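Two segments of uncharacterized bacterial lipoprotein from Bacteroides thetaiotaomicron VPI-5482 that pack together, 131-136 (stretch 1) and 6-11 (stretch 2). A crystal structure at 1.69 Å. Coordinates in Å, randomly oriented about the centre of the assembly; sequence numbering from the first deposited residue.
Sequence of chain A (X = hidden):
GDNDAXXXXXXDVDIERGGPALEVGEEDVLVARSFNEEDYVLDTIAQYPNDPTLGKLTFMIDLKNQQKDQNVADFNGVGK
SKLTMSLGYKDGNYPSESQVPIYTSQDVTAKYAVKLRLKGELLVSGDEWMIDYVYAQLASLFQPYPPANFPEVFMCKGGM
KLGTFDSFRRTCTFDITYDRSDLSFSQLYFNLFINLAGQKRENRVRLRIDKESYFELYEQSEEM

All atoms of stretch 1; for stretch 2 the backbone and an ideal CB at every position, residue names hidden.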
# COMPACT_ATOMS: atom_id res chain seq x y z
N ILE A 131 15.76 5.70 2.37
CA ILE A 131 14.36 5.63 2.67
C ILE A 131 14.15 6.35 4.03
O ILE A 131 14.58 5.85 5.09
CB ILE A 131 13.87 4.16 2.75
CG1 ILE A 131 14.06 3.45 1.40
CG2 ILE A 131 12.40 4.11 3.24
CD1 ILE A 131 14.04 1.92 1.47
N ASP A 132 13.51 7.52 4.00
CA ASP A 132 13.11 8.28 5.20
C ASP A 132 12.01 7.54 5.95
O ASP A 132 12.10 7.31 7.14
CB ASP A 132 12.63 9.68 4.79
CG ASP A 132 12.15 10.52 5.96
OD1 ASP A 132 12.82 10.54 7.01
OD2 ASP A 132 11.07 11.13 5.87
N TYR A 133 10.95 7.20 5.24
CA TYR A 133 9.91 6.33 5.81
C TYR A 133 9.27 5.50 4.71
O TYR A 133 9.32 5.87 3.53
CB TYR A 133 8.88 7.14 6.60
CG TYR A 133 7.86 7.93 5.77
CD1 TYR A 133 6.76 7.30 5.18
CD2 TYR A 133 7.95 9.31 5.65
CE1 TYR A 133 5.86 8.03 4.40
CE2 TYR A 133 7.01 10.05 4.94
CZ TYR A 133 5.98 9.41 4.30
OH TYR A 133 5.02 10.14 3.61
N VAL A 134 8.70 4.38 5.12
CA VAL A 134 7.93 3.51 4.23
C VAL A 134 6.93 2.73 5.08
O VAL A 134 7.29 2.16 6.11
CB VAL A 134 8.81 2.54 3.39
CG1 VAL A 134 9.83 1.75 4.25
CG2 VAL A 134 7.94 1.56 2.59
N TYR A 135 5.68 2.71 4.65
CA TYR A 135 4.69 1.87 5.29
C TYR A 135 3.60 1.38 4.36
O TYR A 135 3.28 2.05 3.38
CB TYR A 135 4.06 2.58 6.47
CG TYR A 135 3.18 3.79 6.23
CD1 TYR A 135 3.72 5.05 6.00
CD2 TYR A 135 1.81 3.68 6.29
CE1 TYR A 135 2.89 6.17 5.88
CE2 TYR A 135 0.98 4.79 6.14
CZ TYR A 135 1.53 6.01 5.94
OH TYR A 135 0.71 7.08 5.88
N ALA A 136 3.04 0.20 4.70
CA ALA A 136 1.90 -0.42 4.00
C ALA A 136 0.64 -0.18 4.81
O ALA A 136 0.66 -0.26 6.05
CB ALA A 136 2.13 -1.94 3.74
N UNK A 6 4.05 19.96 4.43
CA UNK A 6 3.01 19.02 4.88
C UNK A 6 3.65 17.65 4.76
O UNK A 6 3.96 17.20 3.66
CB UNK A 6 1.72 19.13 4.06
N UNK A 7 3.88 17.00 5.89
CA UNK A 7 4.80 15.88 5.97
C UNK A 7 4.18 14.87 6.88
O UNK A 7 3.81 15.23 7.99
CB UNK A 7 6.19 16.30 6.46
N UNK A 8 4.05 13.63 6.39
CA UNK A 8 3.27 12.57 7.02
C UNK A 8 4.08 11.28 7.31
O UNK A 8 3.75 10.20 6.80
CB UNK A 8 2.08 12.23 6.12
N UNK A 9 5.13 11.37 8.16
CA UNK A 9 5.96 10.20 8.44
C UNK A 9 5.29 9.16 9.34
O UNK A 9 4.56 9.50 10.27
CB UNK A 9 7.27 10.65 9.09
N UNK A 10 5.58 7.90 9.07
CA UNK A 10 5.20 6.80 9.93
C UNK A 10 6.43 5.97 10.09
O UNK A 10 7.06 5.59 9.09
CB UNK A 10 4.03 5.99 9.37
N UNK A 11 6.77 5.68 11.36
CA UNK A 11 7.95 4.93 11.70
C UNK A 11 7.69 3.44 11.90
O UNK A 11 7.02 2.79 11.09
CB UNK A 11 8.57 5.52 12.97

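Position 6 is not constrained by stretch 1: no atom of it lies within 5.5 Å of the ideal CB, and the extended backbone (phi/psi -86/113) suits almost any residue. The deposited residue is I6, which makes no contact here.

At position 7 the ideal CB is likewise out of range, and CA-to-CB points sideways. The backbone (-140/126) is extended, so a long side chain could still reach stretch 1, where the carboxylate of D132 offers acceptors and the CD2/CE2 side of the Y133 ring offers an apolar border. A long donor, such as lysine, arginine or tyrosine, would suit. The residue is Y7. With chi1 at 174° (t), the end of the side chain comes nearer to stretch 1, and Y7 OH donates a very short hydrogen bond of 2.5 Å to D132 OD2. The carboxylate oxygen lies at the edge of the Y7 ring, near its plane, as expected for a phenol hydroxyl donor. On the way the ring passes Y133, with Y7 CE1 4.0 Å from Y133 CE2.

Position 8 also has a sideways CA-to-CB bond, but its ideal CB is 4.4 Å from Y133 OH and 5.3 Å from Y135 OH. Two tyrosine hydroxyls therefore lie near the backbone, and a small, polar or outward-turning side chain could be accommodated. The residue is Y8, whose chi1 of -64° (m) leads the ring away from stretch 1. The main chain makes the polar links: water 1 joins Y8 N (2.9 Å) to Y133 OH (2.6 Å), while water 2 donates to Y8 O (2.7 Å) and hydrogen-bonds Y135 OH (2.6 Å).

Position 9 is where the backbones come closest in register, its CA 6.1 Å from that of Y133. The ideal CB is 3.8 Å from Y133 CD2, and phi/psi of -73/145 is compatible with proline, though alanine or another compact apolar residue would also fit. Proline is deposited. P9 CA sits over the Y133 ring face, 3.9 Å from the ring centroid and 24° off the normal, a CH-pi contact; P9 CB adds an apolar contact at 3.9 Å to Y133 CD2.

Position 10 places its ideal CB 3.5 Å from Y135 CD1 and 5.2 Å from Y133 CD1, beside two aromatic rings. At -133/129, a beta-branched residue is natural; valine, isoleucine or threonine are reasonable candidates. The residue is V10, which has the largest covered area in stretch 2. Its chi1 of 171° (t) sets CG2 over the Y135 face, 3.8 Å from the ring centroid and 23° off the normal, with 3.4 Å between V10 CG2 and Y135 CE1. V10 N lies over the Y133 face and finds no polar partner. V10 O receives a hydrogen bond from water 3 (2.8 Å), which accepts one from V134 N (2.9 Å), bridging the backbones.

At position 11 the ideal CB points away into free space, so stretch 1 would admit many residues. Phi/psi of -95/-132, however, is unusual for a residue with a side chain and favours glycine, and G11 is deposited.

Stretch 2, residues 6-11: IYYPVG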
# COMPACT_ATOMS: atom_id res chain seq x y z
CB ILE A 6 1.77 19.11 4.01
CG1 ILE A 6 1.14 20.51 4.11
CG2 ILE A 6 0.74 18.01 4.37
CD1 ILE A 6 -0.11 20.63 3.29
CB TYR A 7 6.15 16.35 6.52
CG TYR A 7 7.21 15.31 6.81
CD1 TYR A 7 7.63 14.36 5.84
CD2 TYR A 7 7.84 15.28 8.04
CE1 TYR A 7 8.64 13.45 6.13
CE2 TYR A 7 8.83 14.37 8.34
CZ TYR A 7 9.24 13.46 7.39
OH TYR A 7 10.24 12.55 7.73
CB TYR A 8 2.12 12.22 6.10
CG TYR A 8 1.08 13.31 5.84
CD1 TYR A 8 0.45 13.98 6.88
CD2 TYR A 8 0.67 13.58 4.55
CE1 TYR A 8 -0.57 14.94 6.63
CE2 TYR A 8 -0.33 14.53 4.29
CZ TYR A 8 -0.97 15.18 5.33
OH TYR A 8 -1.97 16.11 5.05
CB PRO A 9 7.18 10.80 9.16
CG PRO A 9 6.64 12.00 9.89
CD PRO A 9 5.54 12.54 8.93
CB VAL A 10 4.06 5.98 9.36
CG1 VAL A 10 3.80 4.69 10.18
CG2 VAL A 10 2.80 6.87 9.25
O HOH W 1 4.78 12.77 3.75
O HOH W 2 2.16 9.07 4.91
O HOH W 3 9.04 3.89 8.00
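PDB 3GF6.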